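Local coordinates for protein cystathionine gamma-synthase (PDB 6LD8) that probably makes cystathionine from an activated homoserine ester and cysteine with pyridoxal 5'-phosphate, and may also have cystathionine gamma-lyase activity, at residues L153-S158 with V182-F187; D201-S206 with A221-D226; H347-T352 with I366-L371. The protein carries 1 engineered substitution. All coordinates share one frame; numbering follows the deposited sequence.

Contacts 1 and 2 are neighbours in one seven-stranded mixed sheet, with centres about 11 Å apart. Strands 180-184 and 202-206 join them, with a probable hydrogen bond from L204 N to V183 O of 2.9 Å. Contact 3 lies beside a second sheet, where the loop after strand 344-346 packs against the turn leading into strand 370-374. Its centre is about 20 Å from that of contact 1 and about 29 Å from that of contact 2, and it touches neither. All three reach different parts of the same aminoacrylate adduct of pyridoxal phosphate. Contact 1 meets the pyridine nitrogen and methyl group, contact 2 bonds a phosphate oxygen through S206, and contact 3 approaches the carboxylate through T352.

Contact 1: residues L153-S158 with V182-F187; sequences LIETPS and VVDNTF. With 0JO (2-{[(E)-{3-hydroxy-2-methyl-5-[(phosphonooxy)methyl]pyridin-4-yl}methylidene]amino}prop-2-enoic acid), chain E.
E155 and D184 both carry CG anti to the backbone N, with chi1 178° and -171°. Both residues point to one face of the sheet, and these torsions keep the two side chains alongside each other, pointing the same way. CG of E155 packs beside CB of D184 at 4.2 Å. Their carboxylates are turned 65° against each other. A water donates to both, to E155 OE2 and to D184 OD2, each at 2.8 Å. The shared water probably eases the closeness of two acidic groups. E155 is also held by the backbone N atoms of Y112 and N159.

The two oxygens of D184 do different work. OD2 lies 2.6 Å from the pyridine N1 of the adduct. OD1 is gripped twice by T186. The hydroxyl OG1 donates to its syn lone pair at 2.7 Å, and the backbone N comes in nearly along the C-O axis, closing an Asx turn. These two bonds should hold the rotation of the carboxylate. T186 OG1 is in turn bonded to S206 N. E155 meets the cofactor more loosely, with CD 3.8 Å from the methyl carbon C2A.

The strands run parallel. I154 N donates to V182 O, and D184 N to I154 O at 2.9 Å. L153 CD1 rests on V182 CG1 at 3.7 Å on the face shared with E155 and D184. I154 and V183 pack on the other face, where I154 also meets helix 167-176. Beyond the strands, the cis peptide before P157 turns the chain. P157 O lies near F187 CB, and P157 CD packs against the same carbon.

Strand 151-155, helix 167-176 and strand 180-184 form a beta-alpha-beta unit. An aspartate at the strand end beside the pyridine nitrogen is characteristic of fold type I pyridoxal phosphate enzymes.

Contact 2: residues D201-S206 with A221-D226; sequences DLVLHS and AVVARD. With 0JO (2-{[(E)-{3-hydroxy-2-methyl-5-[(phosphonooxy)methyl]pyridin-4-yl}methylidene]amino}prop-2-enoic acid), chain E.
V203 and V223 lie side by side and point the same way from the sheet. V203 CG1 sits between its backbone N and carbonyl carbon, with chi1 62°. From there it meets V223 CB at 3.7 Å and also comes close to V223 O. The backbones pair both ways here, since V203 N donates to V223 O and V223 N to V203 O.

The other face carries L202, L204, V222 and A224. L202 turns CG away from its carbonyl carbon (chi1 -62°). Its branch CD2 then reaches back across to A224 CB at 3.7 Å and V222 CG1 at 4.0 Å. L204 meets V222 by its CB, 4.1 Å from V222 CG2. Helices 87-98 and 227-240 cover this face.

The strands are antiparallel, although strand 202-206 runs parallel to strand 180-184 on its other side. Strand 220-224 is the one reversed strand of this otherwise parallel sheet, as in the large domain of fold type I enzymes.

H205 and A221 form a hydrogen-bonded pair near the cofactor end, and the imidazole NE2 of H205 bonds to E76. The hydroxyl OG of S206 donates to the phosphate oxygen OP3 of the adduct at 2.8 Å. At the far end, R225 N donates to D201 O at 2.8 Å, and a water links that oxygen to D226 N.

Contact 3: residues H347-T352 with I366-L371; sequences HPASMT and ISDGLL. With 0JO (2-{[(E)-{3-hydroxy-2-methyl-5-[(phosphonooxy)methyl]pyridin-4-yl}methylidene]amino}prop-2-enoic acid), chain E.
H347 and D368 make the direct polar link. NE2 of H347 donates to D368 O at 2.8 Å. The oxygen lies near the imidazole plane, but the donor stands 42° out of the carbonyl plane, away from a lone pair. CG of H347 is anti to the backbone N (chi1 173°), which swings the ring across to the turn. Its other nitrogen, ND1, shares a hydrogen bond with S350 OG at 2.9 Å, so both ring nitrogens are engaged.

A water forms the second polar link. It accepts from A349 N and donates to S367 O and L370 O. It also sits 3.6 Å above the plane of the H347 ring, over its centre.

Apolar contacts fill in beside these. P348 CB packs on I366 CG2 at 4.2 Å, and P348 CG faces L370 CD2. H347 CB meets L371 CD2. An edge-to-face stack joins the H347 ring to F49 of the second subunit. Farther along the same loop, T352 approaches the carboxylate of the adduct through its methyl CG2.

The partner segment is itself shaped by a type I turn from S367 to L370, in which S367 OG accepts from G369 N, an ST turn. One imidazole bond and one bridging water thus give the polar hold between loop and turn. The position of the loop probably depends on how the H347 ring is turned, which the bond between ND1 and S350 OG restrains.

Contact 1: residues L153-S158 with V182-F187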
loop_
_atom_site.group_PDB
_atom_site.type_symbol
_atom_site.label_atom_id
_atom_site.label_comp_id
_atom_site.label_asym_id
_atom_site.label_seq_id
_atom_site.Cartn_x
_atom_site.Cartn_y
_atom_site.Cartn_z
ATOM N N LEU A 153 -32.909 -13.168 -9.060
ATOM C CA LEU A 153 -31.487 -13.416 -8.799
ATOM C C LEU A 153 -31.239 -14.908 -8.989
ATOM O O LEU A 153 -31.847 -15.723 -8.269
ATOM C CB LEU A 153 -31.104 -12.970 -7.382
ATOM C CG LEU A 153 -29.598 -13.059 -7.080
ATOM C CD1 LEU A 153 -29.086 -11.757 -6.495
ATOM C CD2 LEU A 153 -29.292 -14.189 -6.134
ATOM N N ILE A 154 -30.266 -15.198 -9.834
ATOM C CA ILE A 154 -29.712 -16.561 -10.030
ATOM C C ILE A 154 -28.312 -16.640 -9.411
ATOM O O ILE A 154 -27.475 -15.770 -9.722
ATOM C CB ILE A 154 -29.623 -16.816 -11.543
ATOM C CG1 ILE A 154 -30.999 -16.761 -12.219
ATOM C CG2 ILE A 154 -28.926 -18.139 -11.767
ATOM C CD1 ILE A 154 -30.960 -16.579 -13.710
ATOM N N GLU A 155 -28.013 -17.702 -8.677
ATOM C CA GLU A 155 -26.636 -17.966 -8.216
ATOM C C GLU A 155 -26.240 -19.366 -8.728
ATOM O O GLU A 155 -26.706 -20.368 -8.138
ATOM C CB GLU A 155 -26.575 -17.793 -6.698
ATOM C CG GLU A 155 -25.195 -18.098 -6.104
ATOM C CD GLU A 155 -25.131 -18.231 -4.587
ATOM O OE1 GLU A 155 -24.604 -19.247 -4.138
ATOM O OE2 GLU A 155 -25.630 -17.318 -3.862
ATOM N N THR A 156 -25.421 -19.440 -9.791
ATOM C CA THR A 156 -24.994 -20.728 -10.413
ATOM C C THR A 156 -23.507 -20.705 -10.762
ATOM O O THR A 156 -23.015 -19.790 -11.421
ATOM C CB THR A 156 -25.864 -21.118 -11.621
ATOM O OG1 THR A 156 -25.503 -22.409 -12.117
ATOM C CG2 THR A 156 -25.735 -20.184 -12.790
ATOM N N PRO A 157 -22.768 -21.764 -10.398
ATOM C CA PRO A 157 -23.233 -22.801 -9.497
ATOM C C PRO A 157 -23.442 -22.266 -8.094
ATOM O O PRO A 157 -22.836 -21.291 -7.744
ATOM C CB PRO A 157 -22.059 -23.769 -9.361
ATOM C CG PRO A 157 -21.222 -23.510 -10.607
ATOM C CD PRO A 157 -21.426 -22.052 -10.913
ATOM N N SER A 158 -24.193 -23.009 -7.308
ATOM C CA SER A 158 -24.754 -22.540 -6.036
ATOM C C SER A 158 -23.776 -22.947 -4.922
ATOM O O SER A 158 -23.130 -23.997 -5.022
ATOM C CB SER A 158 -26.173 -23.088 -5.850
ATOM O OG SER A 158 -26.178 -24.438 -5.365
ATOM N N VAL A 182 -30.485 -10.871 -12.575
ATOM C CA VAL A 182 -29.107 -10.614 -12.101
ATOM C C VAL A 182 -28.500 -11.971 -11.788
ATOM O O VAL A 182 -29.150 -12.744 -11.080
ATOM C CB VAL A 182 -29.053 -9.655 -10.887
ATOM C CG1 VAL A 182 -29.942 -10.098 -9.727
ATOM C CG2 VAL A 182 -27.614 -9.494 -10.412
ATOM N N VAL A 183 -27.290 -12.239 -12.274
ATOM C CA VAL A 183 -26.599 -13.522 -11.909
ATOM C C VAL A 183 -25.370 -13.223 -11.038
ATOM O O VAL A 183 -24.594 -12.367 -11.411
ATOM C CB VAL A 183 -26.201 -14.278 -13.190
ATOM C CG1 VAL A 183 -25.581 -15.630 -12.854
ATOM C CG2 VAL A 183 -27.396 -14.409 -14.133
ATOM N N ASP A 184 -25.282 -13.873 -9.891
ATOM C CA ASP A 184 -24.099 -13.949 -9.033
ATOM C C ASP A 184 -23.167 -15.006 -9.640
ATOM O O ASP A 184 -23.396 -16.193 -9.444
ATOM C CB ASP A 184 -24.496 -14.256 -7.592
ATOM C CG ASP A 184 -23.306 -14.123 -6.656
ATOM O OD1 ASP A 184 -22.184 -14.123 -7.214
ATOM O OD2 ASP A 184 -23.503 -13.982 -5.393
ATOM N N ASN A 185 -22.151 -14.537 -10.349
ATOM C CA ASN A 185 -21.149 -15.331 -11.098
ATOM C C ASN A 185 -19.843 -15.491 -10.288
ATOM O O ASN A 185 -18.812 -15.729 -10.878
ATOM C CB ASN A 185 -20.952 -14.651 -12.448
ATOM C CG ASN A 185 -20.271 -15.537 -13.460
ATOM O OD1 ASN A 185 -19.561 -15.050 -14.356
ATOM N ND2 ASN A 185 -20.468 -16.827 -13.293
ATOM N N THR A 186 -19.888 -15.436 -8.962
ATOM C CA THR A 186 -18.683 -15.463 -8.100
ATOM C C THR A 186 -17.925 -16.796 -8.271
ATOM O O THR A 186 -16.674 -16.794 -8.297
ATOM C CB THR A 186 -19.066 -15.255 -6.627
ATOM O OG1 THR A 186 -19.596 -13.944 -6.456
ATOM C CG2 THR A 186 -17.907 -15.443 -5.672
ATOM N N PHE A 187 -18.642 -17.914 -8.213
ATOM C CA PHE A 187 -18.068 -19.270 -8.165
ATOM C C PHE A 187 -17.273 -19.627 -9.430
ATOM O O PHE A 187 -16.357 -20.422 -9.276
ATOM C CB PHE A 187 -19.167 -20.254 -7.829
ATOM C CG PHE A 187 -19.160 -20.692 -6.395
ATOM C CD1 PHE A 187 -18.998 -19.764 -5.385
ATOM C CD2 PHE A 187 -19.337 -22.027 -6.064
ATOM C CE1 PHE A 187 -19.006 -20.170 -4.062
ATOM C CE2 PHE A 187 -19.301 -22.441 -4.740
ATOM C CZ PHE A 187 -19.133 -21.511 -3.744
HETATM O O 0JO E . -17.072 -18.341 2.048
HETATM C C 0JO E . -18.063 -17.902 1.453
HETATM O OXT 0JO E . -18.996 -18.637 1.062
HETATM C CA 0JO E . -18.218 -16.464 1.309
HETATM C CB 0JO E . -17.684 -15.588 2.307
HETATM N N 0JO E . -18.938 -16.032 0.180
HETATM C C4A 0JO E . -19.169 -14.815 -0.215
HETATM C C4 0JO E . -20.074 -14.558 -1.346
HETATM C C3 0JO E . -20.434 -15.644 -2.183
HETATM O O3 0JO E . -19.965 -16.893 -1.966
HETATM C C2 0JO E . -21.301 -15.436 -3.253
HETATM C C2A 0JO E . -21.691 -16.572 -4.152
HETATM N N1 0JO E . -21.815 -14.221 -3.484
HETATM C C6 0JO E . -21.497 -13.190 -2.680
HETATM C C5 0JO E . -20.631 -13.295 -1.626
HETATM C C5A 0JO E . -20.380 -12.073 -0.778
HETATM O OP4 0JO E . -19.158 -11.357 -1.096
HETATM P P 0JO E . -18.244 -10.611 0.026
HETATM O OP3 0JO E . -17.101 -10.101 -0.848
HETATM O OP1 0JO E . -19.131 -9.436 0.524
HETATM O OP2 0JO E . -17.859 -11.612 1.057
HETATM O O HOH W 1 -25.807 -14.557 -3.956
#

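Contact 2: residues D201-S206 with A221-D226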
loop_
_atom_site.group_PDB
_atom_site.type_symbol
_atom_site.label_atom_id
_atom_site.label_comp_id
_atom_site.label_asym_id
_atom_site.label_seq_id
_atom_site.Cartn_x
_atom_site.Cartn_y
_atom_site.Cartn_z
ATOM N N ASP A 201 -29.544 -9.125 -17.443
ATOM C CA ASP A 201 -29.450 -7.634 -17.393
ATOM C C ASP A 201 -28.140 -7.259 -16.694
ATOM O O ASP A 201 -27.485 -6.293 -17.117
ATOM C CB ASP A 201 -30.705 -7.074 -16.718
ATOM C CG ASP A 201 -31.947 -7.454 -17.518
ATOM O OD1 ASP A 201 -32.037 -6.967 -18.665
ATOM O OD2 ASP A 201 -32.724 -8.331 -17.047
ATOM N N LEU A 202 -27.811 -8.036 -15.673
ATOM C CA LEU A 202 -26.764 -7.744 -14.679
ATOM C C LEU A 202 -26.027 -9.034 -14.329
ATOM O O LEU A 202 -26.690 -10.117 -14.121
ATOM C CB LEU A 202 -27.407 -7.218 -13.397
ATOM C CG LEU A 202 -28.191 -5.917 -13.499
ATOM C CD1 LEU A 202 -29.164 -5.809 -12.324
ATOM C CD2 LEU A 202 -27.248 -4.739 -13.526
ATOM N N VAL A 203 -24.720 -8.890 -14.175
ATOM C CA VAL A 203 -23.871 -9.928 -13.567
ATOM C C VAL A 203 -23.115 -9.284 -12.398
ATOM O O VAL A 203 -22.658 -8.134 -12.527
ATOM C CB VAL A 203 -22.974 -10.571 -14.641
ATOM C CG1 VAL A 203 -22.035 -9.586 -15.284
ATOM C CG2 VAL A 203 -22.201 -11.722 -14.061
ATOM N N LEU A 204 -22.980 -10.003 -11.297
ATOM C CA LEU A 204 -22.200 -9.473 -10.179
ATOM C C LEU A 204 -21.269 -10.526 -9.603
ATOM O O LEU A 204 -21.488 -11.721 -9.785
ATOM C CB LEU A 204 -23.159 -8.878 -9.130
ATOM C CG LEU A 204 -24.089 -9.793 -8.362
ATOM C CD1 LEU A 204 -23.353 -10.533 -7.278
ATOM C CD2 LEU A 204 -25.186 -8.944 -7.732
ATOM N N HIS A 205 -20.299 -10.042 -8.853
ATOM C CA HIS A 205 -19.211 -10.849 -8.269
ATOM C C HIS A 205 -18.850 -10.332 -6.888
ATOM O O HIS A 205 -18.767 -9.108 -6.728
ATOM C CB HIS A 205 -17.945 -10.646 -9.088
ATOM C CG HIS A 205 -18.008 -11.264 -10.423
ATOM N ND1 HIS A 205 -17.818 -12.643 -10.581
ATOM C CD2 HIS A 205 -18.237 -10.729 -11.647
ATOM C CE1 HIS A 205 -17.956 -12.929 -11.868
ATOM N NE2 HIS A 205 -18.244 -11.769 -12.552
ATOM N N SER A 206 -18.518 -11.237 -5.995
ATOM C CA SER A 206 -17.486 -10.977 -4.973
ATOM C C SER A 206 -16.097 -11.065 -5.601
ATOM O O SER A 206 -15.683 -12.192 -5.851
ATOM C CB SER A 206 -17.624 -11.937 -3.871
ATOM O OG SER A 206 -16.574 -11.769 -2.979
ATOM N N ALA A 221 -18.274 -6.299 -7.621
ATOM C CA ALA A 221 -18.422 -5.652 -8.941
ATOM C C ALA A 221 -19.836 -5.963 -9.436
ATOM O O ALA A 221 -20.406 -7.008 -9.055
ATOM C CB ALA A 221 -17.378 -6.158 -9.902
ATOM N N VAL A 222 -20.398 -5.060 -10.202
ATOM C CA VAL A 222 -21.660 -5.287 -10.926
ATOM C C VAL A 222 -21.399 -4.750 -12.314
ATOM O O VAL A 222 -20.857 -3.640 -12.426
ATOM C CB VAL A 222 -22.860 -4.565 -10.302
ATOM C CG1 VAL A 222 -24.136 -5.001 -10.992
ATOM C CG2 VAL A 222 -23.004 -4.836 -8.825
ATOM N N VAL A 223 -21.700 -5.569 -13.309
ATOM C CA VAL A 223 -21.663 -5.206 -14.740
ATOM C C VAL A 223 -23.098 -5.313 -15.259
ATOM O O VAL A 223 -23.715 -6.373 -15.078
ATOM C CB VAL A 223 -20.670 -6.143 -15.448
ATOM C CG1 VAL A 223 -20.684 -5.998 -16.949
ATOM C CG2 VAL A 223 -19.283 -5.922 -14.893
ATOM N N ALA A 224 -23.562 -4.265 -15.916
ATOM C CA ALA A 224 -24.864 -4.222 -16.599
ATOM C C ALA A 224 -24.642 -4.399 -18.099
ATOM O O ALA A 224 -23.674 -3.844 -18.645
ATOM C CB ALA A 224 -25.570 -2.924 -16.316
ATOM N N ARG A 225 -25.520 -5.152 -18.745
ATOM C CA ARG A 225 -25.489 -5.298 -20.219
ATOM C C ARG A 225 -25.720 -3.909 -20.804
ATOM O O ARG A 225 -25.077 -3.547 -21.754
ATOM C CB ARG A 225 -26.518 -6.351 -20.652
ATOM C CG ARG A 225 -26.729 -6.478 -22.156
ATOM C CD ARG A 225 -25.450 -6.817 -22.931
ATOM N NE ARG A 225 -25.678 -6.970 -24.371
ATOM C CZ ARG A 225 -25.384 -8.049 -25.101
ATOM N NH1 ARG A 225 -25.678 -8.038 -26.388
ATOM N NH2 ARG A 225 -24.799 -9.119 -24.568
ATOM N N ASP A 226 -26.650 -3.150 -20.253
ATOM C CA ASP A 226 -27.192 -1.951 -20.939
ATOM C C ASP A 226 -26.571 -0.681 -20.309
ATOM O O ASP A 226 -26.454 -0.609 -19.057
ATOM C CB ASP A 226 -28.727 -2.075 -20.900
ATOM C CG ASP A 226 -29.462 -0.761 -21.124
ATOM O OD1 ASP A 226 -29.253 -0.146 -22.185
ATOM O OD2 ASP A 226 -30.206 -0.328 -20.213
HETATM O O 0JO E . -17.072 -18.341 2.048
HETATM C C 0JO E . -18.063 -17.902 1.453
HETATM O OXT 0JO E . -18.996 -18.637 1.062
HETATM C CA 0JO E . -18.218 -16.464 1.309
HETATM C CB 0JO E . -17.684 -15.588 2.307
HETATM N N 0JO E . -18.938 -16.032 0.180
HETATM C C4A 0JO E . -19.169 -14.815 -0.215
HETATM C C4 0JO E . -20.074 -14.558 -1.346
HETATM C C3 0JO E . -20.434 -15.644 -2.183
HETATM O O3 0JO E . -19.965 -16.893 -1.966
HETATM C C2 0JO E . -21.301 -15.436 -3.253
HETATM C C2A 0JO E . -21.691 -16.572 -4.152
HETATM N N1 0JO E . -21.815 -14.221 -3.484
HETATM C C6 0JO E . -21.497 -13.190 -2.680
HETATM C C5 0JO E . -20.631 -13.295 -1.626
HETATM C C5A 0JO E . -20.380 -12.073 -0.778
HETATM O OP4 0JO E . -19.158 -11.357 -1.096
HETATM P P 0JO E . -18.244 -10.611 0.026
HETATM O OP3 0JO E . -17.101 -10.101 -0.848
HETATM O OP1 0JO E . -19.131 -9.436 0.524
HETATM O OP2 0JO E . -17.859 -11.612 1.057
HETATM O O HOH W 2 -28.387 -4.181 -18.410
#

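Contact 3: residues H347-T352 with I366-L371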
loop_
_atom_site.group_PDB
_atom_site.type_symbol
_atom_site.label_atom_id
_atom_site.label_comp_id
_atom_site.label_asym_id
_atom_site.label_seq_id
_atom_site.Cartn_x
_atom_site.Cartn_y
_atom_site.Cartn_z
ATOM N N HIS A 347 -16.816 -25.924 6.803
ATOM C CA HIS A 347 -18.040 -26.636 7.276
ATOM C C HIS A 347 -19.197 -25.625 7.310
ATOM O O HIS A 347 -19.316 -24.845 8.268
ATOM C CB HIS A 347 -17.752 -27.286 8.629
ATOM C CG HIS A 347 -18.948 -27.886 9.298
ATOM N ND1 HIS A 347 -19.748 -27.161 10.175
ATOM C CD2 HIS A 347 -19.428 -29.154 9.279
ATOM C CE1 HIS A 347 -20.716 -27.934 10.599
ATOM N NE2 HIS A 347 -20.535 -29.162 10.066
ATOM N N PRO A 348 -19.997 -25.524 6.214
ATOM C CA PRO A 348 -20.940 -24.407 6.004
ATOM C C PRO A 348 -22.030 -24.175 7.069
ATOM O O PRO A 348 -22.378 -22.990 7.360
ATOM C CB PRO A 348 -21.662 -24.780 4.711
ATOM C CG PRO A 348 -20.629 -25.607 3.979
ATOM C CD PRO A 348 -19.940 -26.430 5.053
ATOM N N ALA A 349 -22.514 -25.298 7.619
ATOM C CA ALA A 349 -23.482 -25.381 8.734
ATOM C C ALA A 349 -23.067 -24.370 9.813
ATOM O O ALA A 349 -23.925 -23.501 10.176
ATOM C CB ALA A 349 -23.513 -26.805 9.287
ATOM N N SER A 350 -21.800 -24.511 10.265
ATOM C CA SER A 350 -21.195 -23.790 11.405
ATOM C C SER A 350 -20.356 -22.568 10.956
ATOM O O SER A 350 -19.856 -21.873 11.857
ATOM C CB SER A 350 -20.399 -24.738 12.231
ATOM O OG SER A 350 -19.081 -24.799 11.765
ATOM N N MET A 351 -20.249 -22.246 9.660
ATOM C CA MET A 351 -19.331 -21.161 9.183
ATOM C C MET A 351 -20.066 -20.305 8.123
ATOM O O MET A 351 -20.774 -19.355 8.483
ATOM C CB MET A 351 -17.981 -21.726 8.655
ATOM C CG MET A 351 -17.237 -22.667 9.655
ATOM S SD MET A 351 -15.784 -23.639 9.077
ATOM C CE MET A 351 -14.816 -22.301 8.382
ATOM N N THR A 352 -19.964 -20.642 6.844
ATOM C CA THR A 352 -20.413 -19.775 5.725
ATOM C C THR A 352 -21.947 -19.626 5.703
ATOM O O THR A 352 -22.450 -18.655 5.048
ATOM C CB THR A 352 -19.935 -20.379 4.400
ATOM O OG1 THR A 352 -20.330 -21.753 4.507
ATOM C CG2 THR A 352 -18.447 -20.180 4.190
ATOM N N ILE A 366 -28.347 -28.372 2.744
ATOM C CA ILE A 366 -27.040 -28.159 3.418
ATOM C C ILE A 366 -27.121 -28.948 4.710
ATOM O O ILE A 366 -27.746 -28.457 5.674
ATOM C CB ILE A 366 -26.764 -26.673 3.718
ATOM C CG1 ILE A 366 -26.810 -25.757 2.488
ATOM C CG2 ILE A 366 -25.454 -26.568 4.496
ATOM C CD1 ILE A 366 -26.539 -24.277 2.816
ATOM N N SER A 367 -26.530 -30.122 4.729
ATOM C CA SER A 367 -26.535 -31.031 5.896
ATOM C C SER A 367 -25.487 -30.512 6.884
ATOM O O SER A 367 -24.601 -29.707 6.450
ATOM C CB SER A 367 -26.245 -32.454 5.458
ATOM O OG SER A 367 -24.972 -32.873 5.923
ATOM N N ASP A 368 -25.546 -30.999 8.127
ATOM C CA ASP A 368 -24.545 -30.750 9.195
ATOM C C ASP A 368 -23.257 -31.590 8.986
ATOM O O ASP A 368 -22.310 -31.328 9.754
ATOM C CB ASP A 368 -25.183 -30.977 10.576
ATOM C CG ASP A 368 -26.239 -29.954 11.033
ATOM O OD1 ASP A 368 -26.516 -28.914 10.321
ATOM O OD2 ASP A 368 -26.804 -30.200 12.114
ATOM N N GLY A 369 -23.177 -32.556 8.039
ATOM C CA GLY A 369 -21.926 -33.308 7.743
ATOM C C GLY A 369 -21.213 -32.843 6.455
ATOM O O GLY A 369 -20.308 -33.553 5.938
ATOM N N LEU A 370 -21.634 -31.715 5.891
ATOM C CA LEU A 370 -21.111 -31.243 4.583
ATOM C C LEU A 370 -19.796 -30.464 4.800
ATOM O O LEU A 370 -19.774 -29.510 5.639
ATOM C CB LEU A 370 -22.157 -30.377 3.871
ATOM C CG LEU A 370 -21.815 -30.051 2.419
ATOM C CD1 LEU A 370 -21.956 -31.276 1.535
ATOM C CD2 LEU A 370 -22.615 -28.868 1.879
ATOM N N LEU A 371 -18.765 -30.857 4.039
ATOM C CA LEU A 371 -17.450 -30.172 3.888
ATOM C C LEU A 371 -17.336 -29.606 2.468
ATOM O O LEU A 371 -17.710 -30.313 1.510
ATOM C CB LEU A 371 -16.345 -31.175 4.199
ATOM C CG LEU A 371 -16.262 -31.579 5.673
ATOM C CD1 LEU A 371 -15.253 -32.687 5.879
ATOM C CD2 LEU A 371 -15.924 -30.384 6.567
HETATM O O 0JO E . -17.072 -18.341 2.048
HETATM C C 0JO E . -18.063 -17.902 1.453
HETATM O OXT 0JO E . -18.996 -18.637 1.062
HETATM C CA 0JO E . -18.218 -16.464 1.309
HETATM C CB 0JO E . -17.684 -15.588 2.307
HETATM N N 0JO E . -18.938 -16.032 0.180
HETATM C C4A 0JO E . -19.169 -14.815 -0.215
HETATM C C4 0JO E . -20.074 -14.558 -1.346
HETATM C C3 0JO E . -20.434 -15.644 -2.183
HETATM O O3 0JO E . -19.965 -16.893 -1.966
HETATM C C2 0JO E . -21.301 -15.436 -3.253
HETATM C C2A 0JO E . -21.691 -16.572 -4.152
HETATM N N1 0JO E . -21.815 -14.221 -3.484
HETATM C C6 0JO E . -21.497 -13.190 -2.680
HETATM C C5 0JO E . -20.631 -13.295 -1.626
HETATM C C5A 0JO E . -20.380 -12.073 -0.778
HETATM O OP4 0JO E . -19.158 -11.357 -1.096
HETATM P P 0JO E . -18.244 -10.611 0.026
HETATM O OP3 0JO E . -17.101 -10.101 -0.848
HETATM O OP1 0JO E . -19.131 -9.436 0.524
HETATM O OP2 0JO E . -17.859 -11.612 1.057
HETATM O O HOH W 3 -21.984 -28.025 6.896
#